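Local structure of sensor protein (Vibrio cholerae, 3BY9) at residues R18-I23 with R243-L248; V24-K29 with V148-S153; H172-M177 with S208-L213. The protein is the extracytoplasmic sensor domain of histidine kinase DctB, which binds C4-dicarboxylates such as succinate and probably controls autophosphorylation of the kinase on a histidine. One frame throughout, in Å; residues are numbered along the deposited sequence.

Interaction 1: residues R18-I23 with R243-L248; sequences RFSSHI and RPLPEL
The guanidinium of Arg243 reaches Ser20 through a bridging water that sits at the edge of the flat group and in its plane. NH1 donates to this water over 3.0 Å, and Ser20 OG lies 2.9 Å from the same water O. The bridge holds for one modelled position of the serine; a second was deposited, so this link may not be permanently made. Arg243 gets to the helix by folding its own chain: CG is anti to the backbone N, but chi2 (75°) and chi3 (62°) both bend it, so that the guanidinium reaches the helix side only through its terminal nitrogens and the water. There NH1 also forms a salt bridge with Asp17 and NH2 a hydrogen bond with Gln13, so that the group is held from several points along one helical face.

Apolar branches take over further along. Leu245 brings its CD2 methyl to 3.7 Å from Ser20 OG, again in the conformer described, while its other branch, CD1, stands 4.3 Å from Ile23 CD1. The two branches thus divide their contacts between residues three apart on the helix. Ile23 uses its second branch as well: CG2 meets Leu248 CD1 at 3.9 Å, the two side chains crossing obliquely. Leu248 is brought within range by the turn that follows the strand, closed by the bond from Leu248 N to Leu245 O (2.8 Å).

The contact therefore grades from a polar, water-bridged margin to an apolar seam. It lays the long helix 5-27 against strand 238-245 of the four-stranded antiparallel sheet, where Ile252 of the adjoining strand 250-257 packs on Ile23 and Leu245, and Ile155 of helix 153-157 also covers Ile23.

Interaction 2: residues V24-K29 with V148-S153; sequences VATLDK and VKMDLS
Met150, a selenomethionine, meets Leu27 because its chain runs out straight and bends late: chi1 is -171°, with CG anti to the backbone N, and only chi3 (73°) turns the terminal CE aside. Leu27 sends its CD2 branch to meet it, 3.6 Å from Met150 CE. The same methyl lies 3.9 Å from Met150 SE, so one leucine branch touches both terminal atoms; Tyr30 packs on the same side chain. Thr26 adds its own methyl, CG2, at 4.1 Å from SE, and both helix side chains cross Met150 at about a right angle. The hydroxyl of Thr26 takes no part, being bonded to the carbonyl of His22 one turn back in the helix.

Just after Met150, Asp151 OD2 accepts two bonds from Ser153, capping helix 153-157: OG comes on its syn lone pair at 2.7 Å, while N approaches from above the carboxylate plane. Lys149, a succinate-binding residue, projects from the face of the strand opposite Met150. Strand 141-150 of this PAS-like sheet thus carries a ligand-binding lysine on one face, while its other meets helix 5-27 through buried, non-directional apolar packing.

Interaction 3: residues H172-M177 with S208-L213; sequences HQVVFM and SPIPSL
Ile210 points its CB toward Val174, and from that carbon two branches part. CG2 stands anti to the backbone N and does the touching: its methyl lies 3.9 Å from Val174 CG2, the side chains crossing at about a right angle. CG1 takes the other direction, beside the backbone N (chi1 -56°), and makes no contact itself with 172-177. A further bend at chi2 (-68°) swings the tip back, leaving CD1 4.5 Å from Val174 CG1, a marginal approach. Leu196 of helix 193-202 also packs on Ile210, and Ile199 of that helix on Val174, making the pair part of a wider apolar layer.

Three residues on, Leu213 repeats the gesture more loosely, CD1 reaching 4.4 Å from Val175 CG2. Because Val174 and Val175 launch their side chains in diverging directions, the loop 208-213 touches 172-177 at two separated places, one just before the short strand 175-176 and one on it. Strand 175-176 also pairs with strand 165-169, where Phe176 and Met177 both face Ala168 in a classic beta bulge.

Polar groups are settled elsewhere: Asp170 OD1 accepts from Val174 N, and Ser212 OG bonds with Asp190 and with Gly214 N. Between the two segments themselves, then, cohesion comes from methyl-to-methyl packing, and with 118 Å² buried, it rests on the fit of apolar branches rather than on directed bonds.

From the N terminus, helix 5-27 supplies the first partner of interactions 1 and 2 in succession. Interaction 2 closes first, when the chain reaches 148-153 on the last strand, in chain order, of the five-stranded sheet, which lies in its middle. Interaction 3 then opens and closes in series with it, within the part of the domain built on the four-stranded sheet. Interaction 1 closes last, at 243-248, and encloses both. Leu27 CD1 touches Leu248 CD1 at 3.7 Å, joining interactions 1 and 2, while Leu152 CD1 packs on Phe176 CE2 at 3.4 Å between interactions 2 and 3. One helix thereby spans both sheets, and interaction 3 joins the loop after helix 193-202 to the segment around strand 175-176.

Interaction 1: residues R18-I23 with R243-L248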
loop_
_atom_site.group_PDB
_atom_site.type_symbol
_atom_site.label_atom_id
_atom_site.label_comp_id
_atom_site.label_asym_id
_atom_site.label_seq_id
_atom_site.Cartn_x
_atom_site.Cartn_y
_atom_site.Cartn_z
ATOM N N ARG A 18 -1.571 -13.907 -13.741
ATOM C CA ARG A 18 -0.114 -13.741 -13.668
ATOM C C ARG A 18 0.291 -12.551 -12.774
ATOM O O ARG A 18 1.218 -12.651 -11.954
ATOM C CB ARG A 18 0.478 -13.522 -15.064
ATOM C CG ARG A 18 0.480 -14.740 -15.982
ATOM C CD ARG A 18 1.348 -14.497 -17.244
ATOM N NE ARG A 18 0.830 -13.464 -18.142
ATOM C CZ ARG A 18 -0.072 -13.695 -19.094
ATOM N NH1 ARG A 18 -0.547 -14.917 -19.266
ATOM N NH2 ARG A 18 -0.502 -12.713 -19.876
ATOM N N PHE A 19 -0.398 -11.432 -12.913
ATOM C CA PHE A 19 -0.036 -10.283 -12.094
ATOM C C PHE A 19 -0.407 -10.473 -10.634
ATOM O O PHE A 19 0.337 -10.058 -9.745
ATOM C CB PHE A 19 -0.669 -8.998 -12.670
ATOM C CG PHE A 19 -0.012 -7.734 -12.168
ATOM C CD1 PHE A 19 1.372 -7.575 -12.242
ATOM C CD2 PHE A 19 -0.779 -6.697 -11.655
ATOM C CE1 PHE A 19 1.980 -6.370 -11.794
ATOM C CE2 PHE A 19 -0.183 -5.504 -11.210
ATOM C CZ PHE A 19 1.190 -5.351 -11.283
ATOM N N SER A 20 -1.593 -11.028 -10.377
ATOM C CA SER A 20 -2.014 -11.245 -8.998
ATOM C C SER A 20 -0.980 -12.159 -8.344
ATOM O O SER A 20 -0.578 -11.956 -7.181
ATOM C CB SER A 20 -3.400 -11.909 -8.951
ATOM O OG SER A 20 -3.608 -12.475 -7.664
ATOM N N SER A 21 -0.537 -13.160 -9.096
ATOM C CA SER A 21 0.469 -14.084 -8.593
ATOM C C SER A 21 1.753 -13.350 -8.219
ATOM O O SER A 21 2.321 -13.603 -7.147
ATOM C CB SER A 21 0.778 -15.173 -9.629
ATOM O OG SER A 21 -0.271 -16.136 -9.693
ATOM N N HIS A 22 2.201 -12.453 -9.102
ATOM C CA HIS A 22 3.393 -11.661 -8.886
ATOM C C HIS A 22 3.239 -10.821 -7.619
ATOM O O HIS A 22 4.187 -10.668 -6.817
ATOM C CB HIS A 22 3.645 -10.743 -10.083
ATOM C CG HIS A 22 4.761 -9.768 -9.873
ATOM N ND1 HIS A 22 6.081 -10.160 -9.741
ATOM C CD2 HIS A 22 4.752 -8.420 -9.751
ATOM C CE1 HIS A 22 6.835 -9.096 -9.544
ATOM N NE2 HIS A 22 6.057 -8.026 -9.544
ATOM N N ILE A 23 2.067 -10.216 -7.472
ATOM C CA ILE A 23 1.816 -9.398 -6.284
ATOM C C ILE A 23 1.933 -10.224 -5.005
ATOM O O ILE A 23 2.616 -9.820 -4.055
ATOM C CB ILE A 23 0.418 -8.722 -6.359
ATOM C CG1 ILE A 23 0.439 -7.646 -7.449
ATOM C CG2 ILE A 23 0.038 -8.104 -4.971
ATOM C CD1 ILE A 23 -0.982 -7.124 -7.818
ATOM N N ARG A 243 -10.139 -7.780 -10.789
ATOM C CA ARG A 243 -9.936 -8.894 -9.827
ATOM C C ARG A 243 -9.740 -8.312 -8.422
ATOM O O ARG A 243 -8.718 -7.709 -8.093
ATOM C CB ARG A 243 -8.685 -9.717 -10.230
ATOM C CG ARG A 243 -8.405 -10.996 -9.414
ATOM C CD ARG A 243 -9.354 -12.107 -9.782
ATOM N NE ARG A 243 -9.247 -12.530 -11.192
ATOM C CZ ARG A 243 -8.260 -13.258 -11.724
ATOM N NH1 ARG A 243 -7.213 -13.667 -11.007
ATOM N NH2 ARG A 243 -8.371 -13.660 -12.993
ATOM N N PRO A 244 -10.724 -8.522 -7.533
ATOM C CA PRO A 244 -10.495 -7.958 -6.205
ATOM C C PRO A 244 -9.526 -8.857 -5.450
ATOM O O PRO A 244 -9.450 -10.071 -5.730
ATOM C CB PRO A 244 -11.900 -7.945 -5.568
ATOM C CG PRO A 244 -12.664 -8.988 -6.318
ATOM C CD PRO A 244 -12.129 -8.940 -7.734
ATOM N N LEU A 245 -8.766 -8.251 -4.534
ATOM C CA LEU A 245 -7.825 -8.960 -3.659
ATOM C C LEU A 245 -8.227 -8.438 -2.261
ATOM O O LEU A 245 -7.585 -7.565 -1.674
ATOM C CB LEU A 245 -6.371 -8.601 -3.999
ATOM C CG LEU A 245 -5.878 -9.010 -5.402
ATOM C CD1 LEU A 245 -4.420 -8.603 -5.607
ATOM C CD2 LEU A 245 -6.035 -10.523 -5.579
ATOM N N PRO A 246 -9.339 -8.958 -1.719
ATOM C CA PRO A 246 -9.880 -8.568 -0.407
ATOM C C PRO A 246 -8.898 -8.392 0.739
ATOM O O PRO A 246 -9.037 -7.454 1.533
ATOM C CB PRO A 246 -10.896 -9.676 -0.111
ATOM C CG PRO A 246 -11.422 -10.004 -1.469
ATOM C CD PRO A 246 -10.138 -10.046 -2.313
ATOM N N GLU A 247 -7.936 -9.306 0.828
ATOM C CA GLU A 247 -6.925 -9.281 1.887
ATOM C C GLU A 247 -6.106 -8.025 1.863
ATOM O O GLU A 247 -5.582 -7.597 2.901
ATOM C CB GLU A 247 -5.970 -10.469 1.740
ATOM C CG GLU A 247 -6.543 -11.792 2.216
ATOM C CD GLU A 247 -5.593 -12.961 1.985
ATOM O OE1 GLU A 247 -4.390 -12.835 2.307
ATOM O OE2 GLU A 247 -6.052 -14.012 1.485
ATOM N N LEU A 248 -5.991 -7.437 0.670
ATOM C CA LEU A 248 -5.180 -6.238 0.448
ATOM C C LEU A 248 -6.001 -4.974 0.359
ATOM O O LEU A 248 -5.461 -3.870 0.306
ATOM C CB LEU A 248 -4.406 -6.378 -0.873
ATOM C CG LEU A 248 -3.645 -7.679 -1.018
ATOM C CD1 LEU A 248 -2.855 -7.620 -2.329
ATOM C CD2 LEU A 248 -2.669 -7.883 0.206
HETATM O O HOH W 1 -6.292 -13.544 -8.201
#

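Interaction 2: residues V24-K29 with V148-S153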
loop_
_atom_site.group_PDB
_atom_site.type_symbol
_atom_site.label_atom_id
_atom_site.label_comp_id
_atom_site.label_asym_id
_atom_site.label_seq_id
_atom_site.Cartn_x
_atom_site.Cartn_y
_atom_site.Cartn_z
ATOM N N VAL A 24 1.245 -11.361 -4.970
ATOM C CA VAL A 24 1.253 -12.223 -3.782
ATOM C C VAL A 24 2.673 -12.699 -3.476
ATOM O O VAL A 24 3.095 -12.677 -2.303
ATOM C CB VAL A 24 0.304 -13.445 -3.997
ATOM C CG1 VAL A 24 0.449 -14.484 -2.857
ATOM C CG2 VAL A 24 -1.118 -12.950 -4.057
ATOM N N ALA A 25 3.427 -13.093 -4.511
ATOM C CA ALA A 25 4.790 -13.602 -4.293
ATOM C C ALA A 25 5.701 -12.515 -3.758
ATOM O O ALA A 25 6.611 -12.789 -2.950
ATOM C CB ALA A 25 5.418 -14.179 -5.607
ATOM N N THR A 26 5.462 -11.283 -4.217
ATOM C CA THR A 26 6.305 -10.142 -3.808
ATOM C C THR A 26 5.973 -9.759 -2.365
ATOM O O THR A 26 6.877 -9.626 -1.527
ATOM C CB THR A 26 6.031 -8.963 -4.743
ATOM O OG1 THR A 26 6.437 -9.361 -6.059
ATOM C CG2 THR A 26 6.804 -7.734 -4.353
ATOM N N LEU A 27 4.679 -9.658 -2.057
ATOM C CA LEU A 27 4.297 -9.299 -0.679
ATOM C C LEU A 27 4.724 -10.409 0.335
ATOM O O LEU A 27 5.053 -10.119 1.488
ATOM C CB LEU A 27 2.776 -9.113 -0.609
ATOM C CG LEU A 27 2.263 -7.887 -1.376
ATOM C CD1 LEU A 27 0.713 -7.949 -1.388
ATOM C CD2 LEU A 27 2.752 -6.608 -0.725
ATOM N N ASP A 28 4.748 -11.661 -0.117
ATOM C CA ASP A 28 5.095 -12.795 0.776
ATOM C C ASP A 28 6.513 -12.694 1.318
ATOM O O ASP A 28 6.854 -13.351 2.320
ATOM C CB ASP A 28 4.936 -14.144 0.014
ATOM C CG ASP A 28 5.087 -15.356 0.917
ATOM O OD1 ASP A 28 4.273 -15.491 1.850
ATOM O OD2 ASP A 28 6.026 -16.163 0.683
ATOM N N LYS A 29 7.360 -11.907 0.667
ATOM C CA LYS A 29 8.733 -11.756 1.148
ATOM C C LYS A 29 8.801 -10.808 2.344
ATOM O O LYS A 29 9.833 -10.748 3.030
ATOM C CB LYS A 29 9.618 -11.169 0.062
ATOM C CG LYS A 29 9.739 -12.085 -1.184
ATOM C CD LYS A 29 10.412 -11.354 -2.320
ATOM C CE LYS A 29 10.500 -12.243 -3.536
ATOM N NZ LYS A 29 10.977 -11.480 -4.713
ATOM N N VAL A 148 7.018 -2.953 9.025
ATOM C CA VAL A 148 7.935 -3.040 7.877
ATOM C C VAL A 148 7.170 -2.336 6.727
ATOM O O VAL A 148 6.015 -2.661 6.484
ATOM C CB VAL A 148 8.153 -4.513 7.499
ATOM C CG1 VAL A 148 8.826 -4.624 6.091
ATOM C CG2 VAL A 148 9.139 -5.147 8.507
ATOM N N LYS A 149 7.826 -1.401 6.037
ATOM C CA LYS A 149 7.225 -0.704 4.894
ATOM C C LYS A 149 7.983 -1.137 3.651
ATOM O O LYS A 149 9.204 -1.053 3.604
ATOM C CB LYS A 149 7.355 0.808 5.073
ATOM C CG LYS A 149 6.829 1.607 3.884
ATOM C CD LYS A 149 7.175 3.106 4.074
ATOM C CE LYS A 149 6.623 3.920 2.858
ATOM N NZ LYS A 149 7.046 5.368 3.036
HETATM N N MSE A 150 7.212 -1.582 2.664
HETATM C CA MSE A 150 7.753 -2.079 1.387
HETATM C C MSE A 150 7.493 -1.061 0.293
HETATM O O MSE A 150 6.383 -0.548 0.175
HETATM C CB MSE A 150 7.052 -3.424 0.992
HETATM C CG MSE A 150 7.717 -4.080 -0.203
HETATM SE SE MSE A 150 6.439 -5.407 -0.955
HETATM C CE MSE A 150 5.195 -4.120 -1.766
ATOM N N ASP A 151 8.518 -0.788 -0.519
ATOM C CA ASP A 151 8.409 0.130 -1.658
ATOM C C ASP A 151 7.580 -0.650 -2.674
ATOM O O ASP A 151 7.643 -1.884 -2.713
ATOM C CB ASP A 151 9.830 0.377 -2.193
ATOM C CG ASP A 151 9.867 1.288 -3.393
ATOM O OD1 ASP A 151 9.656 2.515 -3.220
ATOM O OD2 ASP A 151 10.118 0.770 -4.511
ATOM N N LEU A 152 6.853 0.072 -3.515
ATOM C CA LEU A 152 5.977 -0.561 -4.523
ATOM C C LEU A 152 6.600 -0.811 -5.884
ATOM O O LEU A 152 5.945 -1.374 -6.767
ATOM C CB LEU A 152 4.781 0.313 -4.751
ATOM C CG LEU A 152 4.062 0.635 -3.451
ATOM C CD1 LEU A 152 2.875 1.505 -3.760
ATOM C CD2 LEU A 152 3.609 -0.646 -2.771
ATOM N N SER A 153 7.834 -0.388 -6.092
ATOM C CA SER A 153 8.452 -0.565 -7.421
ATOM C C SER A 153 8.501 -1.969 -7.964
ATOM O O SER A 153 8.215 -2.175 -9.141
ATOM C CB SER A 153 9.882 -0.003 -7.430
ATOM O OG SER A 153 9.841 1.375 -7.111
#

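Interaction 3: residues H172-M177 with S208-L213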
loop_
_atom_site.group_PDB
_atom_site.type_symbol
_atom_site.label_atom_id
_atom_site.label_comp_id
_atom_site.label_asym_id
_atom_site.label_seq_id
_atom_site.Cartn_x
_atom_site.Cartn_y
_atom_site.Cartn_z
ATOM N N HIS A 172 -12.660 3.715 -2.765
ATOM C CA HIS A 172 -13.265 4.918 -3.384
ATOM C C HIS A 172 -12.838 5.023 -4.840
ATOM O O HIS A 172 -13.029 6.064 -5.495
ATOM C CB HIS A 172 -12.783 6.204 -2.691
ATOM C CG HIS A 172 -13.341 6.395 -1.324
ATOM N ND1 HIS A 172 -14.661 6.726 -1.102
ATOM C CD2 HIS A 172 -12.765 6.295 -0.104
ATOM C CE1 HIS A 172 -14.872 6.827 0.200
ATOM N NE2 HIS A 172 -13.738 6.571 0.829
ATOM N N GLN A 173 -12.235 3.943 -5.346
ATOM C CA GLN A 173 -11.708 3.861 -6.683
ATOM C C GLN A 173 -10.543 4.818 -6.893
ATOM O O GLN A 173 -10.291 5.290 -8.011
ATOM C CB GLN A 173 -12.804 4.073 -7.765
ATOM C CG GLN A 173 -14.104 3.321 -7.518
ATOM C CD GLN A 173 -13.943 1.797 -7.370
ATOM O OE1 GLN A 173 -14.887 1.087 -6.975
ATOM N NE2 GLN A 173 -12.766 1.290 -7.679
ATOM N N VAL A 174 -9.836 5.156 -5.817
ATOM C CA VAL A 174 -8.632 5.959 -6.028
ATOM C C VAL A 174 -7.517 5.005 -6.537
ATOM O O VAL A 174 -7.314 3.891 -6.004
ATOM C CB VAL A 174 -8.157 6.646 -4.720
ATOM C CG1 VAL A 174 -6.835 7.416 -4.972
ATOM C CG2 VAL A 174 -9.238 7.648 -4.242
ATOM N N VAL A 175 -6.799 5.454 -7.564
ATOM C CA VAL A 175 -5.693 4.686 -8.156
ATOM C C VAL A 175 -4.458 4.826 -7.275
ATOM O O VAL A 175 -3.903 5.910 -7.143
ATOM C CB VAL A 175 -5.419 5.195 -9.597
ATOM C CG1 VAL A 175 -4.219 4.473 -10.175
ATOM C CG2 VAL A 175 -6.657 4.884 -10.479
ATOM N N PHE A 176 -4.053 3.715 -6.630
ATOM C CA PHE A 176 -2.901 3.712 -5.730
ATOM C C PHE A 176 -1.642 3.183 -6.428
ATOM O O PHE A 176 -0.545 3.570 -6.045
ATOM C CB PHE A 176 -3.204 2.859 -4.496
ATOM C CG PHE A 176 -2.089 2.823 -3.534
ATOM C CD1 PHE A 176 -1.683 3.986 -2.902
ATOM C CD2 PHE A 176 -1.397 1.654 -3.317
ATOM C CE1 PHE A 176 -0.568 3.997 -2.043
ATOM C CE2 PHE A 176 -0.278 1.637 -2.462
ATOM C CZ PHE A 176 0.131 2.816 -1.829
HETATM N N MSE A 177 -1.798 2.276 -7.415
HETATM C CA MSE A 177 -0.656 1.777 -8.222
HETATM C C MSE A 177 -1.135 1.806 -9.657
HETATM O O MSE A 177 -2.309 1.650 -9.913
HETATM C CB MSE A 177 -0.263 0.334 -7.847
HETATM C CG MSE A 177 0.415 0.319 -6.508
HETATM SE SE MSE A 177 1.077 -1.451 -6.068
HETATM C CE MSE A 177 -0.506 -2.341 -5.773
ATOM N N SER A 208 -3.292 15.032 -0.413
ATOM C CA SER A 208 -3.299 14.959 -1.861
ATOM C C SER A 208 -4.619 15.337 -2.435
ATOM O O SER A 208 -5.667 14.926 -1.934
ATOM C CB SER A 208 -3.011 13.515 -2.375
ATOM O OG SER A 208 -1.729 13.071 -2.004
ATOM N N PRO A 209 -4.602 16.193 -3.472
ATOM C CA PRO A 209 -5.887 16.538 -4.075
ATOM C C PRO A 209 -6.188 15.226 -4.801
ATOM O O PRO A 209 -5.260 14.542 -5.267
ATOM C CB PRO A 209 -5.521 17.634 -5.068
ATOM C CG PRO A 209 -4.446 18.378 -4.342
ATOM C CD PRO A 209 -3.607 17.260 -3.700
ATOM N N ILE A 210 -7.446 14.846 -4.869
ATOM C CA ILE A 210 -7.803 13.613 -5.557
ATOM C C ILE A 210 -8.679 14.046 -6.752
ATOM O O ILE A 210 -9.887 14.126 -6.644
ATOM C CB ILE A 210 -8.631 12.725 -4.633
ATOM C CG1 ILE A 210 -7.856 12.469 -3.318
ATOM C CG2 ILE A 210 -9.009 11.398 -5.340
ATOM C CD1 ILE A 210 -6.579 11.602 -3.443
ATOM N N PRO A 211 -8.061 14.314 -7.909
ATOM C CA PRO A 211 -8.883 14.721 -9.056
ATOM C C PRO A 211 -9.532 13.477 -9.608
ATOM O O PRO A 211 -9.126 12.354 -9.292
ATOM C CB PRO A 211 -7.871 15.254 -10.082
ATOM C CG PRO A 211 -6.594 15.394 -9.364
ATOM C CD PRO A 211 -6.624 14.409 -8.209
ATOM N N SER A 212 -10.511 13.680 -10.481
ATOM C CA SER A 212 -11.208 12.547 -11.095
ATOM C C SER A 212 -10.768 12.314 -12.533
ATOM O O SER A 212 -10.575 13.276 -13.285
ATOM C CB SER A 212 -12.709 12.823 -11.101
ATOM O OG SER A 212 -13.354 11.798 -11.845
ATOM N N LEU A 213 -10.616 11.043 -12.916
ATOM C CA LEU A 213 -10.254 10.698 -14.306
ATOM C C LEU A 213 -11.507 10.784 -15.187
ATOM O O LEU A 213 -11.413 10.706 -16.422
ATOM C CB LEU A 213 -9.652 9.295 -14.371
ATOM C CG LEU A 213 -8.301 9.207 -13.637
ATOM C CD1 LEU A 213 -7.875 7.750 -13.522
ATOM C CD2 LEU A 213 -7.228 10.015 -14.357
#